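Local coordinates for aldehyde dehydrogenase family protein (Pseudomonas syringae pv. tomato, PDB 6X9L) that catalyses the NAD+-dependent oxidation of long-chain aliphatic aldehydes such as octanal, probably to the corresponding carboxylic acids, at residues P216-G219 with G220-A224; S236-A239 with G240-A244; Q245-P249 with T250-V254; N335-Q338 with F339-Q343. The protein carries 1 engineered substitution. All coordinates share one frame; numbering follows the deposited sequence.

Interaction 1. Residues P216-G219 with G220-A224. With NAD (nicotinamide-adenine-dinucleotide), chain D.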
# COMPACT_ATOMS: atom_id res chain seq x y z
N PRO A 216 -3.33 15.05 16.02
CA PRO A 216 -1.88 14.96 16.28
C PRO A 216 -1.52 14.16 17.52
O PRO A 216 -0.48 13.48 17.52
CB PRO A 216 -1.47 16.43 16.43
CG PRO A 216 -2.57 17.21 15.79
CD PRO A 216 -3.80 16.44 16.09
N GLU A 217 -2.34 14.19 18.58
CA GLU A 217 -1.98 13.49 19.81
C GLU A 217 -2.40 12.02 19.77
O GLU A 217 -1.56 11.12 19.87
CB GLU A 217 -2.60 14.19 21.01
CG GLU A 217 -1.96 13.76 22.32
CD GLU A 217 -2.57 14.41 23.54
OE1 GLU A 217 -3.39 15.34 23.36
OE2 GLU A 217 -2.23 13.98 24.67
N VAL A 218 -3.71 11.76 19.65
CA VAL A 218 -4.19 10.38 19.57
C VAL A 218 -3.81 9.74 18.23
O VAL A 218 -3.15 8.69 18.19
CB VAL A 218 -5.71 10.34 19.82
CG1 VAL A 218 -6.24 8.93 19.73
CG2 VAL A 218 -6.03 10.97 21.20
N GLY A 219 -4.19 10.38 17.12
CA GLY A 219 -3.78 9.87 15.81
C GLY A 219 -2.28 9.69 15.67
O GLY A 219 -1.82 8.73 15.05
N GLY A 220 -1.49 10.62 16.23
CA GLY A 220 -0.05 10.47 16.15
C GLY A 220 0.44 9.25 16.91
O GLY A 220 1.28 8.49 16.41
N ALA A 221 -0.08 9.06 18.13
CA ALA A 221 0.24 7.87 18.91
C ALA A 221 -0.07 6.60 18.13
O ALA A 221 0.72 5.65 18.14
CB ALA A 221 -0.52 7.89 20.23
N MET A 222 -1.22 6.56 17.45
CA MET A 222 -1.59 5.37 16.69
C MET A 222 -0.62 5.14 15.53
O MET A 222 -0.11 4.02 15.35
CB MET A 222 -3.03 5.50 16.17
CG MET A 222 -4.11 5.22 17.21
SD MET A 222 -5.63 6.15 16.88
CE MET A 222 -6.68 5.00 16.01
N ALA A 223 -0.34 6.20 14.76
CA ALA A 223 0.52 6.06 13.59
C ALA A 223 1.89 5.52 13.96
O ALA A 223 2.52 4.79 13.17
CB ALA A 223 0.65 7.40 12.86
N ALA A 224 2.36 5.83 15.17
CA ALA A 224 3.69 5.45 15.62
C ALA A 224 3.71 4.21 16.51
O ALA A 224 4.79 3.80 16.94
CB ALA A 224 4.34 6.61 16.38
PA NAD D . -8.48 16.14 8.65
O1A NAD D . -7.43 15.66 7.70
O2A NAD D . -8.21 17.49 9.20
O5B NAD D . -8.71 15.08 9.84
C5B NAD D . -9.06 13.74 9.58
C4B NAD D . -8.80 12.86 10.81
O4B NAD D . -7.41 12.89 11.10
C3B NAD D . -9.48 13.37 12.07
O3B NAD D . -9.88 12.24 12.84
C2B NAD D . -8.39 14.13 12.81
O2B NAD D . -8.56 14.13 14.21
C1B NAD D . -7.20 13.29 12.45
N9A NAD D . -5.94 14.02 12.44
C8A NAD D . -5.71 15.36 12.19
N7A NAD D . -4.37 15.55 12.22
C5A NAD D . -3.76 14.37 12.48
C6A NAD D . -2.43 13.99 12.61
N6A NAD D . -1.46 14.87 12.33
N1A NAD D . -2.13 12.67 12.86
C2A NAD D . -3.12 11.73 12.98
N3A NAD D . -4.45 12.10 12.84
C4A NAD D . -4.74 13.40 12.60
O3 NAD D . -9.90 15.99 7.91
PN NAD D . -10.94 17.14 7.46
O1N NAD D . -10.29 18.02 6.45
O2N NAD D . -11.55 17.74 8.66
O5D NAD D . -11.95 16.08 6.74
C5D NAD D . -12.41 16.34 5.44
C4D NAD D . -11.40 15.79 4.44
O4D NAD D . -11.52 14.38 4.36
C3D NAD D . -11.67 16.32 3.04
O3D NAD D . -10.44 16.49 2.37
C2D NAD D . -12.40 15.18 2.40
O2D NAD D . -12.29 15.19 0.99
C1D NAD D . -11.68 13.98 3.02
N1N NAD D . -12.53 12.80 2.81
C2N NAD D . -12.10 11.80 1.98
C3N NAD D . -12.91 10.70 1.74
C7N NAD D . -12.49 9.59 0.82
O7N NAD D . -13.23 8.40 0.89
N7N NAD D . -11.47 9.73 -0.04
C4N NAD D . -14.16 10.61 2.34
C5N NAD D . -14.58 11.63 3.17
C6N NAD D . -13.76 12.73 3.40
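Pro216 and Gly220, Val218 and Met222, and Gly219 and Ala223 meet as successive i to i+4 pairs along helix 215-224, beside the adenine of NAD. The backbone bonds are uneven. At the start of the helix the turn widens, and Gly220 N reaches Pro216 O only in a weak bond of 3.3 Å with an N-H...O angle of 123°; the CA-H of Gly220 also points at this oxygen. The following turns are regular: Ala221 N to Glu217 O is 3.1 Å, Met222 N to Val218 O 3.0 Å, and Ala223 N to Gly219 O 2.9 Å.

The apolar pair is Val218 with Met222, two side chains lying alongside and pointing the same way. Val218 places CG1 anti to its own nitrogen (chi1 179°), on the side of its carbonyl, and this methyl meets Met222 SD at 4.0 Å. Both side chains pack on Val56 of helix 53-71 and on Lys182 of strand 178-182.

The ligand contacts are made mainly by backbone atoms, with Pro216 CD beside N7A. Gly219 CA lies 3.5 Å from C2A of the adenine, and Pro216 N lies 3.6 Å from C5A; Gly220 N is slightly farther off. Because Gly219 carries no side chain, the purine can settle close against the helix.

No hydrogen bond joins these residues to the base. The adenine is therefore met here by van der Waals fit against a helix surface left bare at Gly219, while Val218 and Met222 pack against helix 53-71 and strand 178-182.

Interaction 2. Residues S236-A239 with G240-A244. With NAD (nicotinamide-adenine-dinucleotide), chain D.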
# COMPACT_ATOMS: atom_id res chain seq x y z
N SER A 236 -7.64 14.83 5.55
CA SER A 236 -6.97 15.78 4.68
C SER A 236 -5.64 15.22 4.21
O SER A 236 -5.03 14.38 4.87
CB SER A 236 -6.74 17.10 5.40
OG SER A 236 -5.78 16.97 6.44
N ASN A 237 -5.19 15.71 3.06
CA ASN A 237 -3.86 15.36 2.60
C ASN A 237 -2.81 15.71 3.65
O ASN A 237 -1.90 14.91 3.91
CB ASN A 237 -3.56 16.07 1.28
CG ASN A 237 -4.11 15.32 0.10
OD1 ASN A 237 -5.33 15.30 -0.12
ND2 ASN A 237 -3.23 14.67 -0.65
N ARG A 238 -2.94 16.87 4.29
CA ARG A 238 -1.95 17.24 5.30
C ARG A 238 -1.84 16.16 6.37
O ARG A 238 -0.73 15.73 6.73
CB ARG A 238 -2.28 18.59 5.92
CG ARG A 238 -1.09 19.18 6.66
CD ARG A 238 -1.53 20.18 7.75
NE ARG A 238 -1.65 19.53 9.06
CZ ARG A 238 -2.79 19.08 9.57
NH1 ARG A 238 -3.94 19.23 8.91
NH2 ARG A 238 -2.78 18.48 10.76
N ALA A 239 -2.99 15.67 6.86
CA ALA A 239 -2.98 14.64 7.90
C ALA A 239 -2.56 13.29 7.33
O ALA A 239 -1.84 12.54 8.00
CB ALA A 239 -4.36 14.55 8.56
N GLY A 240 -2.99 12.98 6.11
CA GLY A 240 -2.62 11.70 5.52
C GLY A 240 -1.12 11.52 5.43
O GLY A 240 -0.59 10.45 5.72
N ALA A 241 -0.42 12.57 5.01
CA ALA A 241 1.02 12.45 4.83
C ALA A 241 1.74 12.35 6.18
O ALA A 241 2.68 11.55 6.33
CB ALA A 241 1.55 13.63 4.01
N LEU A 242 1.28 13.12 7.18
CA LEU A 242 1.87 13.03 8.52
C LEU A 242 1.70 11.63 9.11
O LEU A 242 2.63 11.11 9.75
CB LEU A 242 1.26 14.05 9.46
CG LEU A 242 1.55 15.50 9.13
CD1 LEU A 242 0.74 16.34 10.10
CD2 LEU A 242 3.06 15.79 9.21
N VAL A 243 0.55 11.00 8.91
CA VAL A 243 0.43 9.64 9.41
C VAL A 243 1.35 8.71 8.62
O VAL A 243 2.05 7.87 9.21
CB VAL A 243 -1.03 9.13 9.44
CG1 VAL A 243 -2.02 10.23 9.19
CG2 VAL A 243 -1.25 8.00 8.47
N ALA A 244 1.42 8.85 7.29
CA ALA A 244 2.34 8.02 6.52
C ALA A 244 3.76 8.14 7.06
O ALA A 244 4.45 7.14 7.29
CB ALA A 244 2.30 8.41 5.05
PA NAD D . -8.48 16.14 8.65
O1A NAD D . -7.43 15.66 7.70
O2A NAD D . -8.21 17.49 9.20
O5B NAD D . -8.71 15.08 9.84
C5B NAD D . -9.06 13.74 9.58
C4B NAD D . -8.80 12.86 10.81
O4B NAD D . -7.41 12.89 11.10
C3B NAD D . -9.48 13.37 12.07
O3B NAD D . -9.88 12.24 12.84
C2B NAD D . -8.39 14.13 12.81
O2B NAD D . -8.56 14.13 14.21
C1B NAD D . -7.20 13.29 12.45
N9A NAD D . -5.94 14.02 12.44
C8A NAD D . -5.71 15.36 12.19
N7A NAD D . -4.37 15.55 12.22
C5A NAD D . -3.76 14.37 12.48
C6A NAD D . -2.43 13.99 12.61
N6A NAD D . -1.46 14.87 12.33
N1A NAD D . -2.13 12.67 12.86
C2A NAD D . -3.12 11.73 12.98
N3A NAD D . -4.45 12.10 12.84
C4A NAD D . -4.74 13.40 12.60
O3 NAD D . -9.90 15.99 7.91
PN NAD D . -10.94 17.14 7.46
O1N NAD D . -10.29 18.02 6.45
O2N NAD D . -11.55 17.74 8.66
O5D NAD D . -11.95 16.08 6.74
C5D NAD D . -12.41 16.34 5.44
C4D NAD D . -11.40 15.79 4.44
O4D NAD D . -11.52 14.38 4.36
C3D NAD D . -11.67 16.32 3.04
O3D NAD D . -10.44 16.49 2.37
C2D NAD D . -12.40 15.18 2.40
O2D NAD D . -12.29 15.19 0.99
C1D NAD D . -11.68 13.98 3.02
N1N NAD D . -12.53 12.80 2.81
C2N NAD D . -12.10 11.80 1.98
C3N NAD D . -12.91 10.70 1.74
C7N NAD D . -12.49 9.59 0.82
O7N NAD D . -13.23 8.40 0.89
N7N NAD D . -11.47 9.73 -0.04
C4N NAD D . -14.16 10.61 2.34
C5N NAD D . -14.58 11.63 3.17
C6N NAD D . -13.76 12.73 3.40
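The phosphate-binding end of helix 237-247, in the Gly-Ser-x-x-x-Gly motif of aldehyde dehydrogenases, runs from Ser236 to the glycine its carbonyl holds, Gly240. Gly240 N donates to Ser236 O at 2.8 Å, and Ala241 N to Asn237 O at 3.0 Å. Ser236 is also the N-cap: with chi1 at 69°, OG sits between its own nitrogen and carbonyl carbon, where it accepts from Ala239 N at 3.1 Å. The same OG and the backbone N of Ser236 both point as donors at phosphate oxygen O1A of NAD, but that oxygen is placed too close in the model, so these bonds are doubtful in detail.

The adenine meets side chains of the first two turns. Leu242 CD1 comes to 3.5 Å from N6A, and Arg238, bent at chi3, brings NH2 to 3.6 Å from N7A. Ala239 CB faces the phosphate. Asn237 turns elsewhere: OD1 accepts from Gly259 N and ND2 donates to Arg461 O, while Ala241 packs on Pro249 of the second subunit.

A capped helix start lying beside the pyrophosphate, following strand 230-234 in a beta-alpha-beta unit, is consistent with the Rossmann-like NAD domain of this family.

Interaction 3. Residues Q245-P249 with T250-V254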
# COMPACT_ATOMS: atom_id res chain seq x y z
N GLN A 245 4.22 9.38 7.27
CA GLN A 245 5.56 9.61 7.80
C GLN A 245 5.72 9.04 9.19
O GLN A 245 6.77 8.45 9.50
CB GLN A 245 5.87 11.11 7.82
CG GLN A 245 6.39 11.63 6.50
CD GLN A 245 6.11 13.11 6.32
OE1 GLN A 245 5.58 13.77 7.22
NE2 GLN A 245 6.47 13.64 5.14
N ALA A 246 4.71 9.20 10.05
CA ALA A 246 4.82 8.66 11.41
C ALA A 246 4.87 7.15 11.41
O ALA A 246 5.52 6.55 12.27
CB ALA A 246 3.65 9.15 12.28
N ALA A 247 4.21 6.51 10.42
CA ALA A 247 4.10 5.05 10.33
C ALA A 247 5.28 4.38 9.65
O ALA A 247 5.45 3.17 9.80
CB ALA A 247 2.83 4.68 9.56
N ALA A 248 6.10 5.12 8.90
CA ALA A 248 7.15 4.48 8.11
C ALA A 248 8.08 3.60 8.94
O ALA A 248 8.32 2.45 8.54
CB ALA A 248 7.93 5.55 7.34
N PRO A 249 8.63 4.05 10.07
CA PRO A 249 9.65 3.22 10.75
C PRO A 249 9.12 1.88 11.26
O PRO A 249 9.90 0.93 11.35
CB PRO A 249 10.17 4.12 11.87
CG PRO A 249 9.19 5.23 11.98
CD PRO A 249 8.46 5.38 10.70
N THR A 250 7.82 1.75 11.54
CA THR A 250 7.27 0.44 11.89
C THR A 250 6.76 -0.35 10.68
O THR A 250 6.35 -1.51 10.85
CB THR A 250 6.16 0.60 12.90
OG1 THR A 250 5.31 1.66 12.47
CG2 THR A 250 6.74 0.92 14.26
N VAL A 251 6.76 0.24 9.49
CA VAL A 251 6.46 -0.45 8.24
C VAL A 251 5.02 -0.95 8.25
O VAL A 251 4.72 -2.03 7.71
CB VAL A 251 7.45 -1.60 7.98
CG1 VAL A 251 7.36 -2.09 6.51
CG2 VAL A 251 8.84 -1.14 8.29
N LYS A 252 4.12 -0.17 8.85
CA LYS A 252 2.72 -0.54 8.82
C LYS A 252 2.18 -0.49 7.39
O LYS A 252 2.74 0.16 6.51
CB LYS A 252 1.88 0.40 9.68
CG LYS A 252 2.63 1.00 10.81
CD LYS A 252 1.68 1.43 11.90
CE LYS A 252 2.45 1.80 13.13
NZ LYS A 252 1.55 1.69 14.25
N ARG A 253 1.09 -1.23 7.18
CA ARG A 253 0.22 -1.00 6.03
C ARG A 253 -0.54 0.30 6.23
O ARG A 253 -1.17 0.51 7.28
CB ARG A 253 -0.78 -2.14 5.83
CG ARG A 253 -1.78 -1.80 4.72
CD ARG A 253 -2.58 -3.01 4.27
NE ARG A 253 -1.73 -4.11 3.85
CZ ARG A 253 -2.17 -5.34 3.61
NH1 ARG A 253 -3.46 -5.61 3.77
NH2 ARG A 253 -1.33 -6.28 3.24
N VAL A 254 -0.46 1.18 5.24
CA VAL A 254 -1.01 2.52 5.31
C VAL A 254 -2.11 2.62 4.26
O VAL A 254 -1.86 2.44 3.06
CB VAL A 254 0.07 3.59 5.08
CG1 VAL A 254 -0.55 4.99 4.91
CG2 VAL A 254 1.11 3.56 6.22
O HOH W 1 6.11 3.86 13.25
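The turn that ends helix 237-247 and leads into strand 253-257 of the beta-alpha-beta unit closes where Ala247 and Ala248 meet Thr250 and Val251. Val251 N donates to Ala248 O at 2.9 Å, from well above the carbonyl plane, with an N-H...O angle of 139°. Around Ala247 O the bonds are looser: Thr250 N at 3.3 Å and Val251 N at 3.2 Å both donate weakly to it. Val251 takes up left-handed backbone angles, and this reverses the chain towards the strand.

Thr250 folds its hydroxyl back over the turn, its chi1 of 45° directing OG1 towards the last helical carbonyls. OG1 lies 3.1 Å from Ala247 O, while a water bridges it to Ala246 O, to which the water donates at 2.9 Å.

The apolar side is made by Ala247, whose CB touches Val254 CG2 at 3.9 Å and Lys252 CG at the same distance. Beyond CG, Lys252 stretches out over this methyl and carries NZ to the backbone oxygens of His225 and Met222, at the end of helix 215-224. Across the dimer interface, Lys252 O accepts from Asn464 ND2 of the second subunit, and Pro249 packs on Gln245 of that subunit.

The turn thus rests on one sound bond to Ala248 O and on weak ones to Ala247 O, with the Thr250 hydroxyl and a water reaching the carbonyls of Ala247 and Ala246. The ammonium of Lys252, set among carbonyl oxygens, probably stays charged and ties this helix-to-strand turn to the end of the neighbouring helix.

Interaction 4. Residues N335-Q338 with F339-Q343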
# COMPACT_ATOMS: atom_id res chain seq x y z
N ASN A 335 -18.70 23.18 10.91
CA ASN A 335 -18.02 23.75 12.07
C ASN A 335 -17.30 25.05 11.70
O ASN A 335 -17.05 25.36 10.53
CB ASN A 335 -17.03 22.76 12.70
CG ASN A 335 -16.08 22.11 11.68
OD1 ASN A 335 -15.14 22.74 11.19
ND2 ASN A 335 -16.29 20.81 11.40
N GLU A 336 -16.94 25.81 12.75
CA GLU A 336 -16.44 27.17 12.58
C GLU A 336 -15.16 27.21 11.74
O GLU A 336 -15.01 28.05 10.85
CB GLU A 336 -16.20 27.81 13.94
CG GLU A 336 -15.67 29.22 13.82
CD GLU A 336 -15.88 30.04 15.07
OE1 GLU A 336 -15.93 29.45 16.17
OE2 GLU A 336 -16.00 31.27 14.94
N ALA A 337 -14.21 26.32 12.04
CA ALA A 337 -12.99 26.24 11.24
C ALA A 337 -13.30 26.04 9.76
O ALA A 337 -12.81 26.79 8.91
CB ALA A 337 -12.10 25.12 11.76
N GLN A 338 -14.13 25.05 9.43
CA GLN A 338 -14.46 24.84 8.02
C GLN A 338 -15.18 26.04 7.41
O GLN A 338 -14.91 26.42 6.26
CB GLN A 338 -15.31 23.58 7.84
CG GLN A 338 -15.47 23.20 6.39
CD GLN A 338 -14.13 22.92 5.74
OE1 GLN A 338 -13.23 22.38 6.38
NE2 GLN A 338 -13.98 23.32 4.49
N PHE A 339 -16.12 26.64 8.15
CA PHE A 339 -16.83 27.82 7.68
C PHE A 339 -15.86 28.88 7.20
O PHE A 339 -16.03 29.44 6.11
CB PHE A 339 -17.71 28.39 8.79
CG PHE A 339 -18.38 29.70 8.43
CD1 PHE A 339 -19.40 29.74 7.48
CD2 PHE A 339 -18.00 30.89 9.05
CE1 PHE A 339 -20.02 30.93 7.15
CE2 PHE A 339 -18.63 32.11 8.71
CZ PHE A 339 -19.64 32.12 7.75
N HIS A 340 -14.84 29.17 8.01
CA HIS A 340 -13.91 30.25 7.69
C HIS A 340 -13.01 29.88 6.52
O HIS A 340 -12.57 30.75 5.76
CB HIS A 340 -13.04 30.58 8.89
CG HIS A 340 -13.79 31.19 10.03
ND1 HIS A 340 -14.49 32.37 9.90
CD2 HIS A 340 -13.94 30.80 11.31
CE1 HIS A 340 -15.04 32.68 11.06
NE2 HIS A 340 -14.72 31.74 11.93
N ARG A 341 -12.68 28.60 6.41
CA ARG A 341 -11.86 28.15 5.29
C ARG A 341 -12.60 28.36 3.97
O ARG A 341 -12.09 29.02 3.06
CB ARG A 341 -11.46 26.69 5.51
CG ARG A 341 -9.95 26.49 5.66
CD ARG A 341 -9.56 25.52 6.78
NE ARG A 341 -10.38 24.32 6.81
CZ ARG A 341 -10.47 23.53 7.88
NH1 ARG A 341 -9.77 23.82 8.96
NH2 ARG A 341 -11.25 22.45 7.85
N VAL A 342 -13.84 27.87 3.88
CA VAL A 342 -14.65 28.04 2.68
C VAL A 342 -14.79 29.52 2.33
O VAL A 342 -14.61 29.93 1.17
CB VAL A 342 -16.03 27.38 2.87
CG1 VAL A 342 -16.91 27.65 1.69
CG2 VAL A 342 -15.85 25.89 3.06
N GLN A 343 -15.14 30.33 3.32
CA GLN A 343 -15.25 31.77 3.13
C GLN A 343 -13.98 32.36 2.52
O GLN A 343 -14.05 33.25 1.67
CB GLN A 343 -15.56 32.43 4.48
CG GLN A 343 -16.76 33.35 4.46
CD GLN A 343 -18.03 32.69 4.01
OE1 GLN A 343 -18.90 33.34 3.45
NE2 GLN A 343 -18.16 31.40 4.27
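The imidazole of His340 meets Glu336 at its edge: NE2 donates to OE2 at 3.3 Å, with the carboxylate oxygen in the ring plane and approached on its anti side. Over one face of the same ring lies Phe339 CD2, 3.9 Å above the plane and displaced towards the rim. The guanidinium of Arg341 has one face laid over the backbone, with Ala337 O and Gln338 CA both near its rim.

These groups ride on the first turns of helix 336-351, opened by an Asn N-cap: Asn335 OD1 accepts from Gln338 N at 3.1 Å, while Phe339 N returns to Asn335 O at 2.9 Å. Asn335 also touches Trp158, an NAD-binding residue, so the helix begins beside the coenzyme cleft.

Glu336 and His340 lie side by side, their carboxylate and ring planes 27° apart. The glutamate extends with CG anti to its nitrogen (chi1 180°), which carries the chain outward from the helix; the His340 ring leans back toward the helix start to meet it, NE2 3.3 Å from CG. The bond between an imidazole N-H and a carboxylate would favour a charged glutamate.

Gln338 and Arg341 instead cross at about a right angle, amide and guanidinium 70° apart. Gln338 bends at chi2, and its OE1 takes a bond from Arg341 NH2, modelled very short and so doubtful in its length. The nearest atoms of the Arg341 side chain and NAD are about 5 Å apart. The amide nitrogen turns the other way: Gln338 NE2 donates weakly to Phe393 O and rests 3.5 Å from Val342 CG2.

Along the chain the four contacts follow one another from interaction 1 to interaction 4. The first three belong to the Rossmann-like NAD domain. Interactions 1 and 2, on neighbouring helices 215-224 and 237-247 with centres 11 Å apart, both contact the adenine of NAD. Interaction 3 continues the second helix into strand 253-257, its centre 12 Å from the centres of interactions 1 and 2; Lys252 links it to Met222 O in interaction 1. Interactions 2 and 3 also touch the second subunit, so coenzyme site and dimer interface share one helix. Interaction 4 stands apart on helix 336-351, its nearest atoms about 7 Å from interaction 2, beside the NAD cleft.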